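Local structure of octenoyl-CoA reductase/carboxylase (Streptomyces sp., 4A0S) at residues A[137-149]-A[156-168]. The protein probably catalyses the NADPH-dependent reductive carboxylation of 2-octenoyl-CoA, supplying an unusual extender unit for cinnabaramide polyketide biosynthesis. Residues are numbered along the deposited sequence; the frame is centred on the assembly and turned at random.
Sequences VIVHPAHVDEQEP and MLGTEQRAWGFET. With CO8 (octanoyl-coenzyme A), chain E.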
loop_
_atom_site.group_PDB
_atom_site.type_symbol
_atom_site.label_atom_id
_atom_site.label_comp_id
_atom_site.label_asym_id
_atom_site.label_seq_id
_atom_site.Cartn_x
_atom_site.Cartn_y
_atom_site.Cartn_z
ATOM N N VAL A 137 -10.816 14.470 28.426
ATOM C CA VAL A 137 -10.795 14.123 27.022
ATOM C C VAL A 137 -10.285 15.255 26.161
ATOM O O VAL A 137 -10.294 16.422 26.545
ATOM C CB VAL A 137 -12.205 13.748 26.508
ATOM C CG1 VAL A 137 -12.724 12.497 27.226
ATOM C CG2 VAL A 137 -13.166 14.912 26.677
ATOM N N ILE A 138 -9.821 14.887 24.986
ATOM C CA ILE A 138 -9.737 15.840 23.927
ATOM C C ILE A 138 -10.793 15.390 22.957
ATOM O O ILE A 138 -11.202 14.227 22.965
ATOM C CB ILE A 138 -8.361 15.892 23.299
ATOM C CG1 ILE A 138 -7.893 14.475 22.956
ATOM C CG2 ILE A 138 -7.408 16.616 24.245
ATOM C CD1 ILE A 138 -6.706 14.417 22.009
ATOM N N VAL A 139 -11.279 16.329 22.173
ATOM C CA VAL A 139 -12.211 16.016 21.132
ATOM C C VAL A 139 -11.485 16.383 19.864
ATOM O O VAL A 139 -10.898 17.474 19.773
ATOM C CB VAL A 139 -13.493 16.833 21.251
ATOM C CG1 VAL A 139 -14.357 16.638 20.007
ATOM C CG2 VAL A 139 -14.237 16.478 22.539
ATOM N N HIS A 140 -11.499 15.461 18.906
ATOM C CA HIS A 140 -11.045 15.758 17.557
ATOM C C HIS A 140 -12.266 15.905 16.647
ATOM O O HIS A 140 -13.361 15.512 17.017
ATOM C CB HIS A 140 -10.055 14.703 17.051
ATOM C CG HIS A 140 -10.660 13.355 16.836
ATOM N ND1 HIS A 140 -11.420 13.051 15.729
ATOM C CD2 HIS A 140 -10.596 12.222 17.572
ATOM C CE1 HIS A 140 -11.808 11.790 15.795
ATOM N NE2 HIS A 140 -11.331 11.268 16.911
ATOM N N PRO A 141 -12.073 16.509 15.465
ATOM C CA PRO A 141 -13.211 17.008 14.691
ATOM C C PRO A 141 -13.961 16.003 13.814
ATOM O O PRO A 141 -14.978 16.371 13.237
ATOM C CB PRO A 141 -12.575 18.078 13.792
ATOM C CG PRO A 141 -11.159 17.606 13.623
ATOM C CD PRO A 141 -10.807 17.085 15.002
ATOM N N ALA A 142 -13.451 14.780 13.687
ATOM C CA ALA A 142 -14.059 13.797 12.789
ATOM C C ALA A 142 -15.386 13.289 13.328
ATOM O O ALA A 142 -15.439 12.352 14.122
ATOM C CB ALA A 142 -13.089 12.651 12.485
ATOM N N HIS A 143 -16.454 13.926 12.870
ATOM C CA HIS A 143 -17.817 13.616 13.294
ATOM C C HIS A 143 -18.359 12.710 12.212
ATOM O O HIS A 143 -18.730 13.162 11.131
ATOM C CB HIS A 143 -18.587 14.928 13.394
ATOM C CG HIS A 143 -19.999 14.792 13.866
ATOM N ND1 HIS A 143 -21.042 14.518 13.007
ATOM C CD2 HIS A 143 -20.557 14.993 15.081
ATOM C CE1 HIS A 143 -22.177 14.516 13.683
ATOM N NE2 HIS A 143 -21.911 14.806 14.943
ATOM N N VAL A 144 -18.337 11.414 12.469
ATOM C CA VAL A 144 -18.539 10.470 11.380
ATOM C C VAL A 144 -19.678 9.516 11.706
ATOM O O VAL A 144 -20.048 9.358 12.874
ATOM C CB VAL A 144 -17.244 9.693 11.036
ATOM C CG1 VAL A 144 -16.069 10.673 10.832
ATOM C CG2 VAL A 144 -16.904 8.690 12.122
ATOM N N ASP A 145 -20.199 8.876 10.667
ATOM C CA ASP A 145 -21.320 7.961 10.795
ATOM C C ASP A 145 -20.765 6.551 10.775
ATOM O O ASP A 145 -20.346 6.053 9.755
ATOM C CB ASP A 145 -22.316 8.180 9.653
ATOM C CG ASP A 145 -23.594 7.398 9.833
ATOM O OD1 ASP A 145 -23.585 6.337 10.491
ATOM O OD2 ASP A 145 -24.631 7.856 9.315
ATOM N N GLU A 146 -20.784 5.927 11.934
ATOM C CA GLU A 146 -20.152 4.628 12.119
ATOM C C GLU A 146 -20.968 3.475 11.522
ATOM O O GLU A 146 -20.505 2.324 11.471
ATOM C CB GLU A 146 -19.879 4.400 13.601
ATOM C CG GLU A 146 -18.939 5.427 14.227
ATOM C CD GLU A 146 -19.633 6.728 14.587
ATOM O OE1 GLU A 146 -20.816 6.910 14.239
ATOM O OE2 GLU A 146 -18.989 7.581 15.223
ATOM N N GLN A 147 -22.167 3.793 11.039
ATOM C CA GLN A 147 -23.047 2.833 10.365
ATOM C C GLN A 147 -22.737 2.691 8.899
ATOM O O GLN A 147 -23.035 1.669 8.275
ATOM C CB GLN A 147 -24.493 3.290 10.455
ATOM C CG GLN A 147 -25.258 2.630 11.523
ATOM C CD GLN A 147 -26.709 3.007 11.462
ATOM O OE1 GLN A 147 -27.197 3.704 12.339
ATOM N NE2 GLN A 147 -27.400 2.581 10.405
ATOM N N GLU A 148 -22.151 3.735 8.337
ATOM C CA GLU A 148 -21.742 3.754 6.936
ATOM C C GLU A 148 -20.604 2.769 6.791
ATOM O O GLU A 148 -19.651 2.844 7.538
ATOM C CB GLU A 148 -21.135 5.092 6.563
ATOM C CG GLU A 148 -22.080 6.174 6.406
ATOM C CD GLU A 148 -21.445 7.272 5.632
ATOM O OE1 GLU A 148 -21.453 7.181 4.388
ATOM O OE2 GLU A 148 -20.898 8.192 6.270
ATOM N N PRO A 149 -20.684 1.878 5.800
ATOM C CA PRO A 149 -19.577 0.958 5.544
ATOM C C PRO A 149 -18.234 1.658 5.373
ATOM O O PRO A 149 -17.237 1.194 5.935
ATOM C CB PRO A 149 -20.025 0.242 4.272
ATOM C CG PRO A 149 -21.530 0.161 4.468
ATOM C CD PRO A 149 -21.887 1.525 5.028
ATOM N N MET A 156 -12.557 8.693 7.946
ATOM C CA MET A 156 -12.706 9.935 7.220
ATOM C C MET A 156 -13.553 9.818 5.950
ATOM O O MET A 156 -13.927 10.830 5.381
ATOM C CB MET A 156 -11.341 10.533 6.879
ATOM C CG MET A 156 -10.736 11.333 8.012
ATOM S SD MET A 156 -11.891 12.540 8.705
ATOM C CE MET A 156 -12.098 13.624 7.279
ATOM N N LEU A 157 -13.869 8.595 5.520
ATOM C CA LEU A 157 -14.307 8.418 4.143
ATOM C C LEU A 157 -15.800 8.336 3.926
ATOM O O LEU A 157 -16.250 8.386 2.779
ATOM C CB LEU A 157 -13.583 7.241 3.464
ATOM C CG LEU A 157 -12.298 7.668 2.730
ATOM C CD1 LEU A 157 -12.670 8.443 1.490
ATOM C CD2 LEU A 157 -11.363 8.509 3.602
ATOM N N GLY A 158 -16.552 8.238 5.011
ATOM C CA GLY A 158 -17.998 8.079 4.918
ATOM C C GLY A 158 -18.590 9.331 4.328
ATOM O O GLY A 158 -18.068 10.410 4.531
ATOM N N THR A 159 -19.688 9.200 3.594
ATOM C CA THR A 159 -20.289 10.386 2.984
ATOM C C THR A 159 -20.898 11.293 4.054
ATOM O O THR A 159 -21.162 12.457 3.799
ATOM C CB THR A 159 -21.346 10.017 1.938
ATOM O OG1 THR A 159 -22.437 9.366 2.576
ATOM C CG2 THR A 159 -20.770 9.070 0.931
ATOM N N GLU A 160 -21.058 10.774 5.266
ATOM C CA GLU A 160 -21.599 11.568 6.365
ATOM C C GLU A 160 -20.481 12.125 7.243
ATOM O O GLU A 160 -20.729 12.641 8.326
ATOM C CB GLU A 160 -22.592 10.746 7.202
ATOM C CG GLU A 160 -23.828 10.239 6.427
ATOM C CD GLU A 160 -24.665 11.357 5.839
ATOM O OE1 GLU A 160 -24.501 12.523 6.255
ATOM O OE2 GLU A 160 -25.487 11.065 4.940
ATOM N N GLN A 161 -19.245 12.003 6.777
ATOM C CA GLN A 161 -18.140 12.524 7.547
ATOM C C GLN A 161 -18.280 14.031 7.593
ATOM O O GLN A 161 -18.448 14.668 6.564
ATOM C CB GLN A 161 -16.789 12.145 6.946
ATOM C CG GLN A 161 -15.612 12.832 7.618
ATOM C CD GLN A 161 -15.354 14.238 7.073
ATOM O OE1 GLN A 161 -15.180 14.434 5.859
ATOM N NE2 GLN A 161 -15.315 15.215 7.970
ATOM N N ARG A 162 -18.237 14.568 8.796
ATOM C CA ARG A 162 -18.302 16.002 9.019
ATOM C C ARG A 162 -17.216 16.466 9.969
ATOM O O ARG A 162 -16.622 15.658 10.683
ATOM C CB ARG A 162 -19.680 16.398 9.526
ATOM C CG ARG A 162 -20.737 16.278 8.449
ATOM C CD ARG A 162 -22.120 16.776 8.933
ATOM N NE ARG A 162 -23.040 16.726 7.808
ATOM C CZ ARG A 162 -23.596 15.613 7.343
ATOM N NH1 ARG A 162 -23.357 14.445 7.932
ATOM N NH2 ARG A 162 -24.402 15.670 6.284
ATOM N N ALA A 163 -16.938 17.764 9.918
ATOM C CA ALA A 163 -16.014 18.420 10.824
ATOM C C ALA A 163 -16.834 19.055 11.927
ATOM O O ALA A 163 -17.621 19.980 11.701
ATOM C CB ALA A 163 -15.193 19.480 10.101
ATOM N N TRP A 164 -16.650 18.523 13.120
ATOM C CA TRP A 164 -17.236 19.061 14.320
ATOM C C TRP A 164 -17.109 20.582 14.399
ATOM O O TRP A 164 -16.018 21.125 14.191
ATOM C CB TRP A 164 -16.510 18.444 15.492
ATOM C CG TRP A 164 -17.123 18.783 16.758
ATOM C CD1 TRP A 164 -18.428 18.660 17.082
ATOM C CD2 TRP A 164 -16.450 19.252 17.923
ATOM N NE1 TRP A 164 -18.630 19.055 18.378
ATOM C CE2 TRP A 164 -17.425 19.424 18.920
ATOM C CE3 TRP A 164 -15.122 19.578 18.209
ATOM C CZ2 TRP A 164 -17.117 19.893 20.197
ATOM C CZ3 TRP A 164 -14.808 20.037 19.481
ATOM C CH2 TRP A 164 -15.807 20.183 20.465
ATOM N N GLY A 165 -18.226 21.254 14.677
ATOM C CA GLY A 165 -18.234 22.711 14.805
ATOM C C GLY A 165 -18.119 23.466 13.497
ATOM O O GLY A 165 -18.055 24.688 13.499
ATOM N N PHE A 166 -18.081 22.741 12.380
ATOM C CA PHE A 166 -18.041 23.357 11.063
ATOM C C PHE A 166 -19.210 22.881 10.202
ATOM O O PHE A 166 -20.029 23.679 9.804
ATOM C CB PHE A 166 -16.690 23.121 10.370
ATOM C CG PHE A 166 -16.578 23.803 9.052
ATOM C CD1 PHE A 166 -16.401 25.185 8.978
ATOM C CD2 PHE A 166 -16.690 23.078 7.877
ATOM C CE1 PHE A 166 -16.314 25.834 7.747
ATOM C CE2 PHE A 166 -16.600 23.715 6.632
ATOM C CZ PHE A 166 -16.414 25.106 6.573
ATOM N N GLU A 167 -19.289 21.580 9.935
ATOM C CA GLU A 167 -20.507 21.001 9.353
ATOM C C GLU A 167 -21.420 20.437 10.429
ATOM O O GLU A 167 -22.456 19.847 10.120
ATOM C CB GLU A 167 -20.181 19.900 8.339
ATOM C CG GLU A 167 -19.536 20.395 7.061
ATOM C CD GLU A 167 -18.056 20.109 7.001
ATOM O OE1 GLU A 167 -17.565 19.362 7.870
ATOM O OE2 GLU A 167 -17.375 20.610 6.060
ATOM N N THR A 168 -21.026 20.577 11.687
ATOM C CA THR A 168 -21.904 20.200 12.775
ATOM C C THR A 168 -22.028 21.358 13.717
ATOM O O THR A 168 -21.166 22.222 13.774
ATOM C CB THR A 168 -21.433 18.971 13.601
ATOM O OG1 THR A 168 -20.501 19.370 14.603
ATOM C CG2 THR A 168 -20.850 17.878 12.713
HETATM N N1A CO8 E . -25.145 31.070 0.850
HETATM C C2A CO8 E . -25.922 30.000 1.030
HETATM N N3A CO8 E . -25.692 28.865 0.379
HETATM C C4A CO8 E . -24.650 28.786 -0.480
HETATM C C5A CO8 E . -23.815 29.876 -0.693
HETATM C C6A CO8 E . -24.087 31.050 0.003
HETATM N N6A CO8 E . -23.307 32.123 -0.162
HETATM N N7A CO8 E . -22.882 29.514 -1.575
HETATM C C8A CO8 E . -23.121 28.244 -1.910
HETATM N N9A CO8 E . -24.199 27.802 -1.244
HETATM C C1B CO8 E . -24.838 26.459 -1.298
HETATM C C2B CO8 E . -25.654 26.285 -2.583
HETATM O O2B CO8 E . -26.871 25.558 -2.299
HETATM C C3B CO8 E . -24.698 25.445 -3.427
HETATM O O3B CO8 E . -25.414 24.678 -4.384
HETATM P P3B CO8 E . -25.387 25.242 -5.901
HETATM O O7A CO8 E . -26.942 25.329 -6.378
HETATM O O8A CO8 E . -24.942 26.827 -5.897
HETATM O O9A CO8 E . -24.510 24.439 -6.778
HETATM C C4B CO8 E . -24.023 24.545 -2.399
HETATM O O4B CO8 E . -23.830 25.399 -1.262
HETATM C C5B CO8 E . -22.596 24.165 -2.815
HETATM O O5B CO8 E . -21.967 23.430 -1.745
HETATM P P1A CO8 E . -22.417 21.879 -1.451
HETATM O O1A CO8 E . -21.483 21.374 -0.178
HETATM O O2A CO8 E . -23.863 21.708 -1.101
HETATM O O3A CO8 E . -22.117 21.053 -2.842
HETATM P P2A CO8 E . -20.752 20.269 -3.307
HETATM O O4A CO8 E . -20.598 20.514 -4.877
HETATM O O5A CO8 E . -20.731 18.810 -2.958
HETATM O O6A CO8 E . -19.499 21.070 -2.631
HETATM C CBP CO8 E . -17.384 21.332 -1.404
HETATM C CCP CO8 E . -18.366 20.357 -2.095
HETATM C CDP CO8 E . -16.724 22.148 -2.529
HETATM C CEP CO8 E . -16.310 20.489 -0.715
HETATM C CAP CO8 E . -18.159 22.236 -0.386
HETATM O OAP CO8 E . -19.004 21.477 0.537
HETATM C C9P CO8 E . -17.259 23.234 0.395
HETATM O O9P CO8 E . -16.825 24.237 -0.186
HETATM N N8P CO8 E . -17.031 22.961 1.700
HETATM C C7P CO8 E . -16.262 23.881 2.589
HETATM C C6P CO8 E . -14.791 23.459 2.866
HETATM C C5P CO8 E . -13.895 24.720 2.814
HETATM O O5P CO8 E . -13.801 25.361 1.771
HETATM N N4P CO8 E . -13.339 25.209 3.921
HETATM C C3P CO8 E . -13.145 24.600 5.232
HETATM C C2P CO8 E . -11.618 24.432 5.258
HETATM S S1P CO8 E . -11.127 22.684 5.497
HETATM C "C1'" CO8 E . -10.699 22.780 7.170
HETATM O "O1'" CO8 E . -10.295 23.827 7.708
HETATM C "C2'" CO8 E . -10.878 21.596 7.853
HETATM C "C3'" CO8 E . -10.584 21.444 9.188
HETATM C "C4'" CO8 E . -10.763 20.191 9.786
HETATM C "C5'" CO8 E . -11.628 19.202 9.020
HETATM C "C6'" CO8 E . -11.792 17.997 9.971
HETATM C "C7'" CO8 E . -12.417 16.853 9.223
HETATM C "C8'" CO8 E . -12.690 15.732 10.230
HETATM O O HOH W 1 -21.657 13.590 10.596
#
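A short two-stranded antiparallel sheet, 142-143 against 162-163, forms one wall of the acyl pocket, with His-143 and Arg-162 as its hydrogen-bonded pair. His-143 N reaches Arg-162 O and Arg-162 N returns to His-143 O, both at 2.8 Å. Next along, Trp-164 N meets Pro-141 O at 2.7 Å. On one face of the sheet Ala-142 and Ala-163 turn their methyls to the octanoyl chain of the bound CoA ester; Met-156, bent at chi2 and chi3, brings SD to 3.6 Å from its terminal carbon C8', and Pro-141 and Gln-161 also line this tail. Gln-161 OE1 is held by Arg-328 of a neighbouring subunit. The pocket wall belongs to the GroES-like domain of this medium-chain dehydrogenase/reductase enzyme. On the other face, Thr-168 lays CG2 over the His-143 ring, a CH-pi contact 3.5 Å from its centroid, while a water in the ring plane joins ND1 to His-143 O and Glu-160 O. Trp-164, its CG anti to the backbone N (chi1 -173°), carries the indole back alongside strand 136-139, where Val-139 CG1 lies over one face of the six-membered ring, a CH-pi contact. Farther along, the Glu-148 carboxylate clasps the turn 158-161: OE1 takes Thr-159 N through its syn lone pair (2.8 Å) and Thr-159 OG1 from above the carboxylate plane, and OE2 takes Glu-160 N (2.8 Å). Cutting Glu-148 back to an alanine is likely to leave these three donors without their acceptors, and the turn less firmly tied to 137-149. Arg-162 forms a salt bridge with Glu-160, NH1 and NH2 both donating to OE1.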